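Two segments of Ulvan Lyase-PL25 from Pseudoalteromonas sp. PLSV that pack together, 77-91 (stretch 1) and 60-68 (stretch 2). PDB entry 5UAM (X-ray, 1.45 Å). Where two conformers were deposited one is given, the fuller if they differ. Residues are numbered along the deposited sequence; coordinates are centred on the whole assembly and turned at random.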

# COMPACT_ATOMS: atom_id res chain seq x y z
N GLN A 77 -11.85 17.43 11.70
CA GLN A 77 -11.72 18.45 10.67
C GLN A 77 -11.77 17.79 9.30
O GLN A 77 -11.22 16.70 9.11
CB GLN A 77 -10.38 19.18 10.76
CG GLN A 77 -10.10 19.84 12.10
CD GLN A 77 -10.83 21.14 12.26
OE1 GLN A 77 -10.75 22.03 11.42
NE2 GLN A 77 -11.55 21.27 13.37
N GLY A 78 -12.39 18.46 8.35
CA GLY A 78 -12.45 17.97 7.00
C GLY A 78 -13.59 16.99 6.81
O GLY A 78 -14.49 16.87 7.64
N PRO A 79 -13.57 16.26 5.70
CA PRO A 79 -12.48 16.16 4.73
C PRO A 79 -12.38 17.37 3.80
O PRO A 79 -13.36 18.06 3.51
CB PRO A 79 -12.86 14.92 3.94
CG PRO A 79 -14.34 14.91 3.97
CD PRO A 79 -14.70 15.39 5.36
N PHE A 80 -11.16 17.57 3.31
CA PHE A 80 -10.84 18.60 2.35
C PHE A 80 -10.17 17.95 1.15
O PHE A 80 -9.40 16.99 1.30
CB PHE A 80 -9.87 19.65 2.93
CG PHE A 80 -10.39 20.38 4.13
CD1 PHE A 80 -11.26 21.43 3.98
CD2 PHE A 80 -9.98 20.03 5.41
CE1 PHE A 80 -11.75 22.12 5.09
CE2 PHE A 80 -10.49 20.73 6.51
CZ PHE A 80 -11.35 21.76 6.34
N ARG A 81 -10.44 18.49 -0.03
CA ARG A 81 -9.78 18.02 -1.24
C ARG A 81 -8.36 18.59 -1.31
O ARG A 81 -8.17 19.81 -1.20
CB ARG A 81 -10.56 18.44 -2.47
CG ARG A 81 -9.92 17.93 -3.75
CD ARG A 81 -10.78 18.15 -4.97
NE ARG A 81 -10.92 19.54 -5.30
CZ ARG A 81 -11.44 19.97 -6.45
NH1 ARG A 81 -11.83 19.10 -7.37
NH2 ARG A 81 -11.54 21.27 -6.69
N ALA A 82 -7.37 17.72 -1.54
CA ALA A 82 -5.97 18.14 -1.54
C ALA A 82 -5.38 18.34 -2.94
O ALA A 82 -4.28 18.89 -3.05
CB ALA A 82 -5.11 17.11 -0.78
N GLY A 83 -6.06 17.91 -3.99
CA GLY A 83 -5.51 18.00 -5.34
C GLY A 83 -6.53 17.51 -6.35
O GLY A 83 -7.62 17.09 -5.99
N ILE A 84 -6.14 17.58 -7.62
CA ILE A 84 -7.01 17.28 -8.75
C ILE A 84 -6.35 16.19 -9.57
O ILE A 84 -5.32 16.42 -10.21
CB ILE A 84 -7.31 18.53 -9.59
CG1 ILE A 84 -8.04 19.58 -8.73
CG2 ILE A 84 -8.12 18.16 -10.84
CD1 ILE A 84 -8.26 20.90 -9.42
N SER A 85 -6.96 15.01 -9.58
CA SER A 85 -6.42 13.86 -10.29
C SER A 85 -6.92 13.77 -11.72
O SER A 85 -8.12 13.88 -12.00
CB SER A 85 -6.83 12.58 -9.58
OG SER A 85 -6.38 11.46 -10.33
N GLU A 86 -5.99 13.49 -12.64
CA GLU A 86 -6.38 13.20 -14.02
C GLU A 86 -7.20 11.92 -14.12
O GLU A 86 -7.95 11.74 -15.09
CB GLU A 86 -5.13 13.08 -14.91
CG GLU A 86 -4.34 14.34 -15.00
CD GLU A 86 -3.04 14.20 -15.77
OE1 GLU A 86 -2.65 13.07 -16.13
OE2 GLU A 86 -2.42 15.24 -16.05
N LEU A 87 -7.05 11.00 -13.17
CA LEU A 87 -7.69 9.71 -13.29
C LEU A 87 -9.20 9.79 -13.19
O LEU A 87 -9.87 8.92 -13.72
CB LEU A 87 -7.14 8.74 -12.25
CG LEU A 87 -5.66 8.39 -12.42
CD1 LEU A 87 -5.24 7.54 -11.24
CD2 LEU A 87 -5.41 7.67 -13.75
N GLY A 88 -9.73 10.82 -12.56
CA GLY A 88 -11.18 10.97 -12.49
C GLY A 88 -11.80 11.74 -13.63
O GLY A 88 -13.02 11.99 -13.62
N ARG A 89 -11.01 12.11 -14.64
CA ARG A 89 -11.45 13.00 -15.70
C ARG A 89 -11.10 12.41 -17.06
O ARG A 89 -10.88 13.13 -18.04
CB ARG A 89 -10.85 14.39 -15.48
CG ARG A 89 -11.39 15.01 -14.19
CD ARG A 89 -10.62 16.21 -13.69
NE ARG A 89 -11.27 16.76 -12.51
CZ ARG A 89 -11.13 16.29 -11.27
NH1 ARG A 89 -10.34 15.24 -11.02
NH2 ARG A 89 -11.78 16.86 -10.27
N ARG A 90 -11.05 11.08 -17.13
CA ARG A 90 -10.74 10.36 -18.36
C ARG A 90 -11.96 10.23 -19.24
O ARG A 90 -13.11 10.29 -18.79
CB ARG A 90 -10.21 8.95 -18.04
CG ARG A 90 -8.83 8.91 -17.40
CD ARG A 90 -8.48 7.53 -16.85
NE ARG A 90 -9.35 7.17 -15.73
CZ ARG A 90 -10.28 6.22 -15.74
NH1 ARG A 90 -10.46 5.44 -16.80
NH2 ARG A 90 -11.02 6.03 -14.65
N ASP A 91 -11.70 10.03 -20.53
CA ASP A 91 -12.75 9.84 -21.52
C ASP A 91 -12.94 8.34 -21.68
O ASP A 91 -12.10 7.66 -22.28
CB ASP A 91 -12.35 10.51 -22.83
CG ASP A 91 -13.46 10.51 -23.86
OD1 ASP A 91 -14.58 10.07 -23.52
OD2 ASP A 91 -13.22 10.95 -25.01
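Stretch 2 (60-68) PKEDPYIAS

How does stretch 2 begin its path along stretch 1? Pro60 makes no contact, and the chain then passes through Lys61 and Glu62, both with positive phi (58° and 61°), before it extends. Lys61 lies against Gly88, their CA atoms 4.1 Å apart, and Gly88 CA comes 3.1 Å from Lys61 O in a CA-H...O contact. A CB on Gly88 would clash with that same carbonyl oxygen, so the bare glycine lets the backbones meet. The Lys61 side chain, modelled only as far as CD, lies over one face of the Arg89 guanidinium, with CD 3.4 Å from Arg89 NH2. Glu62 reaches Arg90 through a salt bridge whose hydrogen bond, Arg90 NH2 to Glu62 OE2, is weak at 3.4 Å. A water links Glu62 O to Ser85 OG, 2.7 Å from each.

What makes Asp63 the polar centre of the contact? Its carboxylate gathers two arginines and a backbone amide. Arg89 grips both oxygens, NH1 to Asp63 OD1 at 2.8 Å and NH2 to Asp63 OD2 at 2.9 Å, while Arg81 NH1 adds a salt bridge to Asp63 OD2 at 3.1 Å. Ser85 N also donates to Asp63 OD1, at 2.8 Å and almost in line. The loop of stretch 1 is thereby tied to the residue just before the strand of stretch 2.

How does the strand from Pro64 to Ser68 lie on its partner? It runs antiparallel to strand 77-81, with 165° between their directions and a closest axial approach of 4.3 Å. Pro64 O accepts from Ala82 N at 2.8 Å, just past the end of the partner strand. Tyr65 then faces Arg81 in a non-hydrogen-bonded pair, CA to CA 4.5 Å; Arg81 CB sits over the face of the tyrosine ring, 4.0 Å from its centroid, and Pro79 CB lies at the ring's edge. Ile66 pairs with Phe80 through two hydrogen bonds, Phe80 N to Ile66 O at 2.8 Å and Ile66 N to Phe80 O at 2.9 Å.

Where does the regular ladder break? Between the Ile66-Phe80 and Ser68-Gln77 pairs the register shifts by one, a beta bulge. Ala67 alone spans the interval that Gly78 and Pro79 fill opposite, with a cis peptide bond joining those two. Ala67 CB packs 4.3 Å from Pro79 CB. A CB on Gly78 would clash with Ile66 O. Regular pairing returns at Ser68, where Gln77 N meets Ser68 O at 2.9 Å and Ser68 N meets Gln77 O at 3.0 Å.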

# COMPACT_ATOMS: atom_id res chain seq x y z
N PRO A 60 -14.52 11.80 -4.59
CA PRO A 60 -15.12 12.04 -5.91
C PRO A 60 -14.08 12.41 -6.96
O PRO A 60 -13.10 13.12 -6.68
CB PRO A 60 -16.09 13.19 -5.64
CG PRO A 60 -16.49 13.00 -4.20
CD PRO A 60 -15.23 12.52 -3.52
N LYS A 61 -14.30 11.91 -8.17
CA LYS A 61 -13.42 12.11 -9.31
C LYS A 61 -12.01 11.61 -9.01
O LYS A 61 -11.02 12.05 -9.63
CB LYS A 61 -13.43 13.57 -9.79
CG LYS A 61 -14.85 14.08 -10.15
CD LYS A 61 -14.77 15.44 -10.83
N GLU A 62 -11.89 10.66 -8.08
CA GLU A 62 -10.62 10.07 -7.67
C GLU A 62 -9.66 11.10 -7.07
O GLU A 62 -8.45 10.85 -6.95
CB GLU A 62 -9.96 9.26 -8.80
CG GLU A 62 -10.91 8.22 -9.42
CD GLU A 62 -10.23 7.19 -10.30
OE1 GLU A 62 -9.16 6.68 -9.93
OE2 GLU A 62 -10.83 6.87 -11.35
N ASP A 63 -10.19 12.25 -6.66
CA ASP A 63 -9.34 13.26 -6.05
C ASP A 63 -9.01 12.85 -4.61
O ASP A 63 -9.80 12.16 -3.96
CB ASP A 63 -10.04 14.62 -6.04
CG ASP A 63 -10.26 15.21 -7.43
OD1 ASP A 63 -9.48 14.86 -8.35
OD2 ASP A 63 -11.21 16.02 -7.58
N PRO A 64 -7.85 13.26 -4.11
CA PRO A 64 -7.46 12.90 -2.74
C PRO A 64 -8.17 13.80 -1.74
O PRO A 64 -8.19 15.03 -1.90
CB PRO A 64 -5.95 13.15 -2.73
CG PRO A 64 -5.76 14.23 -3.72
CD PRO A 64 -6.75 13.95 -4.82
N TYR A 65 -8.71 13.18 -0.69
CA TYR A 65 -9.35 13.90 0.40
C TYR A 65 -8.65 13.57 1.71
O TYR A 65 -8.17 12.44 1.93
CB TYR A 65 -10.84 13.54 0.51
CG TYR A 65 -11.66 14.25 -0.54
CD1 TYR A 65 -11.63 13.84 -1.87
CD2 TYR A 65 -12.41 15.38 -0.22
CE1 TYR A 65 -12.33 14.50 -2.85
CE2 TYR A 65 -13.12 16.07 -1.21
CZ TYR A 65 -13.09 15.61 -2.52
OH TYR A 65 -13.79 16.30 -3.49
N ILE A 66 -8.60 14.55 2.61
CA ILE A 66 -7.87 14.42 3.86
C ILE A 66 -8.72 14.98 5.00
O ILE A 66 -9.38 16.01 4.86
CB ILE A 66 -6.50 15.11 3.79
CG1 ILE A 66 -5.77 14.97 5.12
CG2 ILE A 66 -6.64 16.53 3.39
CD1 ILE A 66 -4.29 15.34 5.04
N ALA A 67 -8.73 14.26 6.11
CA ALA A 67 -9.41 14.69 7.32
C ALA A 67 -8.48 14.46 8.51
O ALA A 67 -7.41 13.86 8.39
CB ALA A 67 -10.72 13.90 7.53
N SER A 68 -8.88 14.97 9.67
CA SER A 68 -8.10 14.72 10.88
C SER A 68 -9.02 14.60 12.07
O SER A 68 -10.11 15.19 12.11
CB SER A 68 -7.08 15.82 11.11
OG SER A 68 -7.69 17.05 11.45
O HOH W 1 -6.42 9.66 -8.37